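Local coordinates for insecticidal crystal protein Cry35Ab1 (PDB 4JP0) that forms one part of a binary toxin that, together with a partner protein, kills western corn rootworm larvae, probably by acting on the midgut epithelium, at residues K226-Y231 with Q294-I299; I253-K258 with K288-Y293; H349-L354 with E366-P371. All coordinates share one frame; numbering follows the deposited sequence. Where two conformers were deposited one is given.

Interaction 1 of 3, residues K226-Y231 with Q294-I299; sequences KKSYTY and QEQSEI
Y229 and its strand partner S297 form a hydrogen-bonded antiparallel pair, with S297 N donating to Y229 O at 2.9 Å. The hydrogen-bonded pairs K227 with I299 and Y231 with E295 lie on either side of it, and all six residues send their CB to one face of the two-stranded ribbon. From CB, the Y229 torsion chi1 of 71° sets CG between the backbone N and the carbonyl carbon, and the ring leans across the partner strand. Y229 CD2 lies near S297 O and I299 CG1. Y229 CE2 presses on I299 CG1 at 3.2 Å, with I299 CD1 almost as near. Y229 CZ meets both I299 CD1 and S297 CB. In a CH-pi contact S297 CB sits over one face of the Y229 ring, 4.2 Å from its centroid. K227 O lies in the ring plane at the edge. At the tip, Y229 OH has I299 CD1 beside it and hydrogen-bonds Y341 OH and a water that S297 OG also binds at 2.7 Å and that donates to E298 O. Y231 repeats the CH-pi theme, its ring centroid 4.1 Å from E295 CB. This aromatic side of the ribbon lies against the four-stranded antiparallel sheet of strands 174-182, 202-221, 307-323 and 327-346: Y229 touches V219 and V343, Y231 stacks on Y341, and I299 reaches M307 and S309.

Interaction 2 of 3, residues I253-K258 with K288-Y293; sequences IDSGMK and KIMEKY
I253 holds CG1 anti to its backbone N (chi1 -170°) and extends on to CD1, which brings this methyl against the phenol end of Y293. On the other side of the contact K288 runs extended to CE and then bends at chi4 (-70°), which swings NZ to the same phenol. The I253 and Y293 side chains cross at about a right angle, with I253 CD1 3.6 Å from Y293 CZ and equally near its OH. K288 adds its aliphatic part, CD lying 4.1 Å from I253 CD1, and I253 CG2 rests near K288 CB. The backbones join at one hydrogen bond, from I253 N to K288 O at 2.9 Å; backbone pairing of M290 with I251 continues the junction. M290 sets its methyl CE 3.6 Å from S255 OG.

The turn 253-256 joins the short strands 249-251 and 257-259, so the contact rests the tip of a hairpin on the loop 288-291 and the start of strand 292-301. W233, on the neighbouring strand 225-234, meets the Y293 ring as well.

Two N-H donors grip the phenol oxygen: K288 NZ, in the ring plane, gives a bond of 2.6 Å to Y293 OH, and E291 N gives one of 3.0 Å. K288 NZ also forms a salt bridge with E291 OE2 at 3.3 Å. The ammonium would be expected to polarise the phenol and lower its pKa somewhat, which the nearby carboxylate should partly offset, while I253 supplies the apolar side of this polar cluster.

Interaction 3 of 3, residues H349-L354 with E366-P371; sequences HQQALL and EITNIP
H349 brings the imidazole to I370: ring atom CD2 of H349 comes within 4.1 Å of I370 CD1, and the two side chains cross at about a right angle. The CB of H349 points away from 366-371, yet the ring comes back towards it; with chi1 at -63°, CG stands anti to the carbonyl carbon and beside the backbone N. L378 of helix 372-380 and T303 also touch this side chain. The other flat group is the Q351 amide, whose OE1 approaches T368 CG2 loosely at 4.3 Å.

A352 carries most of the contact, its CB directed at the other segment and buried. I370 CD1 packs on A352 CB at 3.7 Å, and T368 CG2 reaches the same CB at 4.1 Å, so one small residue receives a methyl from each side of the bend in 366-371. No hydrogen bond crosses the contact, which rests on apolar packing. T368 OG1, lying between its own N and carbonyl carbon, accepts from I370 N at 3.1 Å and also hydrogen-bonds V364 O one helical turn back. Its methyl is thereby turned towards A352.

N369 leaves the helical conformation with positive phi (73°), ending helix 361-368, and P371 stands at the N-cap position of helix 372-380. L375 of that last helix touches both A352 and I370, closing the cluster. This is an ST turn in a tight helix-to-helix link, with I370 of the link buried among three short helices, 349-355, 361-368 and 372-380, which form the C-terminal end of the modelled chain.

How the interactions relate
From the N terminus, strand 225-234 supplies the first half of interaction 1, and the chain then leaves for a 62-residue excursion before the partner strand returns. Interaction 2 is nested inside that loop: it opens at 253-258, closes at 288-293, and its second segment runs directly into 294-299, where interaction 1 closes. Strand 292-301 thus serves both, tying the hairpin 249-259 to the two-stranded ribbon, with centres about 21 Å apart. Interaction 3 follows in series, after strands 307-323 and 327-346, and closes a loop of only 11 residues among the C-terminal helices. Its nearest atoms lie about 8 Å from interaction 1 and about 21 Å from interaction 2.

Interaction 1 of 3, residues K226-Y231 with Q294-I299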
loop_
_atom_site.group_PDB
_atom_site.type_symbol
_atom_site.label_atom_id
_atom_site.label_comp_id
_atom_site.label_asym_id
_atom_site.label_seq_id
_atom_site.Cartn_x
_atom_site.Cartn_y
_atom_site.Cartn_z
ATOM N N LYS A 226 -20.979 13.110 36.334
ATOM C CA LYS A 226 -20.657 12.861 34.942
ATOM C C LYS A 226 -19.674 13.964 34.598
ATOM O O LYS A 226 -19.749 15.067 35.137
ATOM C CB LYS A 226 -21.889 13.037 34.049
ATOM C CG LYS A 226 -23.187 12.356 34.539
ATOM C CD LYS A 226 -24.243 12.388 33.398
ATOM C CE LYS A 226 -25.397 11.378 33.587
ATOM N NZ LYS A 226 -26.340 11.390 32.404
ATOM N N LYS A 227 -18.747 13.687 33.702
ATOM C CA LYS A 227 -17.780 14.708 33.339
ATOM C C LYS A 227 -17.632 14.671 31.846
ATOM O O LYS A 227 -17.479 13.608 31.268
ATOM C CB LYS A 227 -16.442 14.434 34.018
ATOM C CG LYS A 227 -15.739 15.679 34.520
ATOM C CD LYS A 227 -14.368 15.348 35.077
ATOM C CE LYS A 227 -13.863 16.448 36.002
ATOM N NZ LYS A 227 -12.486 16.140 36.494
ATOM N N SER A 228 -17.746 15.839 31.227
ATOM C CA SER A 228 -17.621 15.957 29.796
ATOM C C SER A 228 -16.151 16.160 29.471
ATOM O O SER A 228 -15.407 16.764 30.246
ATOM C CB SER A 228 -18.472 17.133 29.284
ATOM O OG SER A 228 -18.588 17.067 27.868
ATOM N N TYR A 229 -15.718 15.622 28.336
ATOM C CA TYR A 229 -14.338 15.795 27.936
ATOM C C TYR A 229 -14.173 15.619 26.433
ATOM O O TYR A 229 -15.110 15.246 25.716
ATOM C CB TYR A 229 -13.425 14.825 28.699
ATOM C CG TYR A 229 -13.556 13.371 28.296
ATOM C CD1 TYR A 229 -12.637 12.781 27.413
ATOM C CD2 TYR A 229 -14.577 12.576 28.799
ATOM C CE1 TYR A 229 -12.751 11.456 27.046
ATOM C CE2 TYR A 229 -14.696 11.230 28.424
ATOM C CZ TYR A 229 -13.781 10.680 27.549
ATOM O OH TYR A 229 -13.875 9.343 27.189
ATOM N N THR A 230 -12.973 15.900 25.961
ATOM C CA THR A 230 -12.692 15.744 24.554
ATOM C C THR A 230 -11.345 15.051 24.383
ATOM O O THR A 230 -10.396 15.299 25.129
ATOM C CB THR A 230 -12.689 17.132 23.884
ATOM O OG1 THR A 230 -12.494 16.994 22.479
ATOM C CG2 THR A 230 -11.488 17.944 24.331
ATOM N N TYR A 231 -11.282 14.137 23.432
ATOM C CA TYR A 231 -10.013 13.496 23.123
ATOM C C TYR A 231 -9.762 13.753 21.659
ATOM O O TYR A 231 -10.686 14.094 20.927
ATOM C CB TYR A 231 -10.002 11.993 23.433
ATOM C CG TYR A 231 -10.950 11.169 22.609
ATOM C CD1 TYR A 231 -10.559 10.654 21.376
ATOM C CD2 TYR A 231 -12.234 10.887 23.057
ATOM C CE1 TYR A 231 -11.409 9.904 20.627
ATOM C CE2 TYR A 231 -13.098 10.116 22.301
ATOM C CZ TYR A 231 -12.673 9.629 21.086
ATOM O OH TYR A 231 -13.494 8.868 20.294
ATOM N N GLN A 294 -11.465 16.272 17.344
ATOM C CA GLN A 294 -11.767 16.138 18.778
ATOM C C GLN A 294 -13.180 15.612 18.950
ATOM O O GLN A 294 -14.130 16.217 18.476
ATOM C CB GLN A 294 -11.637 17.463 19.502
ATOM C CG GLN A 294 -10.370 18.197 19.169
ATOM C CD GLN A 294 -9.759 18.874 20.381
ATOM O OE1 GLN A 294 -10.480 19.384 21.240
ATOM N NE2 GLN A 294 -8.422 18.882 20.451
ATOM N N GLU A 295 -13.319 14.466 19.601
ATOM C CA GLU A 295 -14.627 13.884 19.751
ATOM C C GLU A 295 -15.123 14.198 21.136
ATOM O O GLU A 295 -14.437 13.937 22.131
ATOM C CB GLU A 295 -14.587 12.372 19.535
ATOM C CG GLU A 295 -15.967 11.724 19.519
ATOM C CD GLU A 295 -16.872 12.274 18.427
ATOM O OE1 GLU A 295 -16.340 12.876 17.469
ATOM O OE2 GLU A 295 -18.119 12.112 18.523
ATOM N N GLN A 296 -16.312 14.772 21.204
ATOM C CA GLN A 296 -16.899 15.087 22.505
ATOM C C GLN A 296 -17.358 13.782 23.123
ATOM O O GLN A 296 -17.930 12.934 22.435
ATOM C CB GLN A 296 -18.078 16.043 22.329
ATOM C CG GLN A 296 -18.729 16.503 23.630
ATOM C CD GLN A 296 -19.845 17.509 23.374
ATOM O OE1 GLN A 296 -20.061 17.930 22.228
ATOM N NE2 GLN A 296 -20.549 17.902 24.433
ATOM N N SER A 297 -17.083 13.579 24.403
ATOM C CA SER A 297 -17.549 12.367 25.033
ATOM C C SER A 297 -17.881 12.622 26.478
ATOM O O SER A 297 -17.714 13.735 26.984
ATOM C CB SER A 297 -16.538 11.229 24.905
ATOM O OG SER A 297 -17.208 9.986 24.999
ATOM N N GLU A 298 -18.369 11.592 27.145
ATOM C CA GLU A 298 -18.790 11.771 28.517
ATOM C C GLU A 298 -18.438 10.524 29.301
ATOM O O GLU A 298 -18.452 9.429 28.737
ATOM C CB GLU A 298 -20.307 11.992 28.555
ATOM C CG GLU A 298 -20.732 13.131 29.455
ATOM C CD GLU A 298 -22.226 13.140 29.758
ATOM O OE1 GLU A 298 -22.900 12.098 29.568
ATOM O OE2 GLU A 298 -22.719 14.195 30.205
ATOM N N ILE A 299 -18.080 10.707 30.575
ATOM C CA ILE A 299 -17.874 9.597 31.500
ATOM C C ILE A 299 -18.834 9.785 32.645
ATOM O O ILE A 299 -18.930 10.876 33.216
ATOM C CB ILE A 299 -16.470 9.556 32.135
ATOM C CG1 ILE A 299 -15.361 9.557 31.104
ATOM C CG2 ILE A 299 -16.362 8.333 33.054
ATOM C CD1 ILE A 299 -15.459 8.455 30.056
HETATM O O HOH W 1 -16.138 8.347 26.880
#

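Interaction 2 of 3, residues I253-K258 with K288-Y293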
loop_
_atom_site.group_PDB
_atom_site.type_symbol
_atom_site.label_atom_id
_atom_site.label_comp_id
_atom_site.label_asym_id
_atom_site.label_seq_id
_atom_site.Cartn_x
_atom_site.Cartn_y
_atom_site.Cartn_z
ATOM N N ILE A 253 -11.410 10.063 6.461
ATOM C CA ILE A 253 -11.870 10.115 7.855
ATOM C C ILE A 253 -12.354 8.752 8.406
ATOM O O ILE A 253 -12.410 8.493 9.624
ATOM C CB ILE A 253 -12.946 11.251 7.961
ATOM C CG1 ILE A 253 -13.305 11.562 9.410
ATOM C CG2 ILE A 253 -14.188 10.905 7.142
ATOM C CD1 ILE A 253 -14.033 12.881 9.576
ATOM N N ASP A 254 -12.729 7.944 7.443
ATOM C CA ASP A 254 -13.164 6.566 7.434
ATOM C C ASP A 254 -11.996 5.615 7.828
ATOM O O ASP A 254 -12.183 4.428 8.149
ATOM C CB ASP A 254 -13.443 6.374 5.893
ATOM C CG ASP A 254 -14.076 5.037 5.530
ATOM O OD1 ASP A 254 -13.473 3.959 5.802
ATOM O OD2 ASP A 254 -15.154 4.956 4.921
ATOM N N SER A 255 -10.779 6.145 7.798
ATOM C CA SER A 255 -9.565 5.301 7.863
ATOM C C SER A 255 -9.454 4.410 6.621
ATOM O O SER A 255 -8.598 3.514 6.544
ATOM C CB SER A 255 -9.476 4.453 9.132
ATOM O OG SER A 255 -9.077 5.246 10.240
ATOM N N GLY A 256 -10.307 4.649 5.633
ATOM C CA GLY A 256 -10.182 3.886 4.401
ATOM C C GLY A 256 -9.303 4.657 3.431
ATOM O O GLY A 256 -9.079 5.846 3.601
ATOM N N MET A 257 -8.816 3.990 2.401
ATOM C CA MET A 257 -7.932 4.677 1.480
ATOM C C MET A 257 -8.707 5.246 0.287
ATOM O O MET A 257 -9.727 4.700 -0.121
ATOM C CB MET A 257 -6.800 3.762 0.995
ATOM C CG MET A 257 -7.265 2.407 0.506
ATOM S SD MET A 257 -5.860 1.328 0.074
ATOM C CE MET A 257 -6.753 0.050 -0.746
ATOM N N LYS A 258 -8.178 6.334 -0.262
ATOM C CA LYS A 258 -8.763 7.040 -1.391
ATOM C C LYS A 258 -7.616 7.390 -2.329
ATOM O O LYS A 258 -6.613 7.924 -1.907
ATOM C CB LYS A 258 -9.524 8.280 -0.871
ATOM C CG LYS A 258 -9.686 9.467 -1.831
ATOM C CD LYS A 258 -10.519 9.182 -3.019
ATOM C CE LYS A 258 -10.918 10.514 -3.717
ATOM N NZ LYS A 258 -9.854 11.028 -4.668
ATOM N N LYS A 288 -14.079 12.995 2.825
ATOM C CA LYS A 288 -13.194 13.867 3.597
ATOM C C LYS A 288 -11.868 13.192 3.972
ATOM O O LYS A 288 -11.883 12.122 4.532
ATOM C CB LYS A 288 -13.890 14.351 4.875
ATOM C CG LYS A 288 -13.101 15.388 5.650
ATOM C CD LYS A 288 -13.903 15.923 6.834
ATOM C CE LYS A 288 -13.262 17.185 7.456
ATOM N NZ LYS A 288 -11.966 16.942 8.186
ATOM N N ILE A 289 -10.746 13.843 3.660
ATOM C CA ILE A 289 -9.421 13.375 4.028
ATOM C C ILE A 289 -9.257 13.412 5.531
ATOM O O ILE A 289 -9.780 14.303 6.168
ATOM C CB ILE A 289 -8.346 14.274 3.381
ATOM C CG1 ILE A 289 -6.953 13.669 3.561
ATOM C CG2 ILE A 289 -8.369 15.658 3.982
ATOM C CD1 ILE A 289 -5.887 14.251 2.628
ATOM N N MET A 290 -8.530 12.459 6.113
ATOM C CA MET A 290 -8.359 12.512 7.566
ATOM C C MET A 290 -7.502 13.687 8.011
ATOM O O MET A 290 -6.385 13.892 7.515
ATOM C CB MET A 290 -7.722 11.246 8.126
ATOM C CG MET A 290 -7.671 11.292 9.656
ATOM S SD MET A 290 -6.735 9.934 10.266
ATOM C CE MET A 290 -7.828 8.566 9.839
ATOM N N GLU A 291 -7.994 14.458 8.963
ATOM C CA GLU A 291 -7.176 15.481 9.565
ATOM C C GLU A 291 -7.029 15.236 11.066
ATOM O O GLU A 291 -6.925 14.132 11.480
ATOM C CB GLU A 291 -7.696 16.875 9.284
ATOM C CG GLU A 291 -8.576 16.975 8.092
ATOM C CD GLU A 291 -9.005 18.377 7.776
ATOM O OE1 GLU A 291 -8.814 19.304 8.599
ATOM O OE2 GLU A 291 -9.522 18.535 6.672
ATOM N N LYS A 292 -7.015 16.296 11.843
ATOM C CA LYS A 292 -6.939 16.223 13.296
ATOM C C LYS A 292 -8.327 16.581 13.871
ATOM O O LYS A 292 -8.871 17.639 13.552
ATOM C CB LYS A 292 -5.865 17.202 13.796
ATOM C CG LYS A 292 -5.676 17.262 15.295
ATOM C CD LYS A 292 -4.420 18.066 15.656
ATOM C CE LYS A 292 -4.178 18.105 17.169
ATOM N NZ LYS A 292 -2.713 18.076 17.552
ATOM N N TYR A 293 -8.891 15.709 14.712
ATOM C CA TYR A 293 -10.228 15.939 15.289
ATOM C C TYR A 293 -10.314 15.852 16.806
ATOM O O TYR A 293 -9.373 15.423 17.466
ATOM C CB TYR A 293 -11.237 14.947 14.710
ATOM C CG TYR A 293 -11.192 14.879 13.215
ATOM C CD1 TYR A 293 -10.584 13.803 12.572
ATOM C CD2 TYR A 293 -11.736 15.906 12.436
ATOM C CE1 TYR A 293 -10.525 13.742 11.201
ATOM C CE2 TYR A 293 -11.674 15.859 11.070
ATOM C CZ TYR A 293 -11.070 14.770 10.454
ATOM O OH TYR A 293 -11.007 14.703 9.096
#

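Interaction 3 of 3, residues H349-L354 with E366-P371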
loop_
_atom_site.group_PDB
_atom_site.type_symbol
_atom_site.label_atom_id
_atom_site.label_comp_id
_atom_site.label_asym_id
_atom_site.label_seq_id
_atom_site.Cartn_x
_atom_site.Cartn_y
_atom_site.Cartn_z
ATOM N N HIS A 349 -14.985 -0.606 36.696
ATOM C CA HIS A 349 -16.408 -0.881 36.772
ATOM C C HIS A 349 -16.836 -1.832 35.673
ATOM O O HIS A 349 -17.739 -2.633 35.876
ATOM C CB HIS A 349 -17.248 0.393 36.654
ATOM C CG HIS A 349 -17.046 1.378 37.761
ATOM N ND1 HIS A 349 -17.704 2.590 37.794
ATOM C CD2 HIS A 349 -16.284 1.334 38.881
ATOM C CE1 HIS A 349 -17.361 3.247 38.892
ATOM N NE2 HIS A 349 -16.492 2.513 39.564
ATOM N N GLN A 350 -16.217 -1.718 34.496
ATOM C CA GLN A 350 -16.565 -2.613 33.400
ATOM C C GLN A 350 -16.158 -4.057 33.711
ATOM O O GLN A 350 -16.911 -4.994 33.440
ATOM C CB GLN A 350 -15.971 -2.144 32.060
ATOM C CG GLN A 350 -16.598 -2.850 30.842
ATOM C CD GLN A 350 -16.649 -1.961 29.593
ATOM O OE1 GLN A 350 -16.850 -0.743 29.701
ATOM N NE2 GLN A 350 -16.476 -2.567 28.418
ATOM N N GLN A 351 -14.966 -4.247 34.257
ATOM C CA GLN A 351 -14.560 -5.592 34.618
ATOM C C GLN A 351 -15.469 -6.105 35.735
ATOM O O GLN A 351 -15.866 -7.270 35.737
ATOM C CB GLN A 351 -13.113 -5.649 35.083
ATOM C CG GLN A 351 -12.701 -7.060 35.469
ATOM C CD GLN A 351 -11.426 -7.103 36.260
ATOM O OE1 GLN A 351 -11.181 -6.229 37.096
ATOM N NE2 GLN A 351 -10.603 -8.122 36.012
ATOM N N ALA A 352 -15.819 -5.238 36.680
ATOM C CA ALA A 352 -16.708 -5.686 37.745
ATOM C C ALA A 352 -18.068 -6.230 37.230
ATOM O O ALA A 352 -18.534 -7.310 37.646
ATOM C CB ALA A 352 -16.920 -4.580 38.798
ATOM N N LEU A 353 -18.729 -5.478 36.352
ATOM C CA LEU A 353 -20.015 -5.966 35.819
ATOM C C LEU A 353 -19.832 -7.277 35.040
ATOM O O LEU A 353 -20.686 -8.192 35.071
ATOM C CB LEU A 353 -20.656 -4.916 34.905
ATOM C CG LEU A 353 -20.916 -3.564 35.592
ATOM C CD1 LEU A 353 -20.832 -2.384 34.571
ATOM C CD2 LEU A 353 -22.244 -3.554 36.321
ATOM N N LEU A 354 -18.741 -7.383 34.313
ATOM C CA LEU A 354 -18.530 -8.612 33.549
ATOM C C LEU A 354 -18.332 -9.779 34.516
ATOM O O LEU A 354 -18.874 -10.874 34.313
ATOM C CB LEU A 354 -17.324 -8.472 32.612
ATOM C CG LEU A 354 -17.016 -9.631 31.665
ATOM C CD1 LEU A 354 -18.232 -9.979 30.823
ATOM C CD2 LEU A 354 -15.796 -9.300 30.756
ATOM N N GLU A 366 -14.345 -8.958 46.410
ATOM C CA GLU A 366 -12.984 -9.370 46.731
ATOM C C GLU A 366 -12.020 -9.159 45.574
ATOM O O GLU A 366 -10.898 -8.679 45.767
ATOM C CB GLU A 366 -12.937 -10.857 47.149
ATOM C CG GLU A 366 -11.507 -11.358 47.192
ATOM C CD GLU A 366 -11.315 -12.751 47.790
ATOM O OE1 GLU A 366 -12.187 -13.285 48.549
ATOM O OE2 GLU A 366 -10.240 -13.304 47.491
ATOM N N ILE A 367 -12.451 -9.499 44.363
ATOM C CA ILE A 367 -11.564 -9.408 43.206
ATOM C C ILE A 367 -11.254 -7.973 42.792
ATOM O O ILE A 367 -10.121 -7.656 42.389
ATOM C CB ILE A 367 -12.196 -10.130 42.010
ATOM C CG1 ILE A 367 -12.290 -11.635 42.296
ATOM C CG2 ILE A 367 -11.403 -9.824 40.706
ATOM C CD1 ILE A 367 -13.137 -12.387 41.298
ATOM N N THR A 368 -12.246 -7.099 42.889
ATOM C CA THR A 368 -12.083 -5.752 42.317
ATOM C C THR A 368 -11.878 -4.664 43.320
ATOM O O THR A 368 -11.565 -3.533 42.942
ATOM C CB THR A 368 -13.328 -5.375 41.554
ATOM O OG1 THR A 368 -14.433 -5.354 42.469
ATOM C CG2 THR A 368 -13.677 -6.459 40.533
ATOM N N ASN A 369 -12.093 -4.987 44.590
ATOM C CA ASN A 369 -12.032 -4.001 45.663
ATOM C C ASN A 369 -13.213 -3.065 45.657
ATOM O O ASN A 369 -13.233 -2.081 46.399
ATOM C CB ASN A 369 -10.762 -3.179 45.577
ATOM C CG ASN A 369 -9.654 -3.762 46.393
ATOM O OD1 ASN A 369 -9.009 -4.734 45.984
ATOM N ND2 ASN A 369 -9.407 -3.168 47.568
ATOM N N ILE A 370 -14.204 -3.360 44.825
ATOM C CA ILE A 370 -15.408 -2.527 44.782
ATOM C C ILE A 370 -16.491 -3.037 45.755
ATOM O O ILE A 370 -16.854 -4.204 45.703
ATOM C CB ILE A 370 -15.924 -2.487 43.349
ATOM C CG1 ILE A 370 -14.860 -1.880 42.422
ATOM C CG2 ILE A 370 -17.186 -1.702 43.249
ATOM C CD1 ILE A 370 -15.222 -2.045 40.930
ATOM N N PRO A 371 -17.008 -2.171 46.631
ATOM C CA PRO A 371 -18.005 -2.574 47.642
ATOM C C PRO A 371 -19.305 -3.128 47.043
ATOM O O PRO A 371 -19.722 -2.693 45.973
ATOM C CB PRO A 371 -18.312 -1.256 48.387
ATOM C CG PRO A 371 -17.177 -0.332 48.064
ATOM C CD PRO A 371 -16.658 -0.738 46.716
#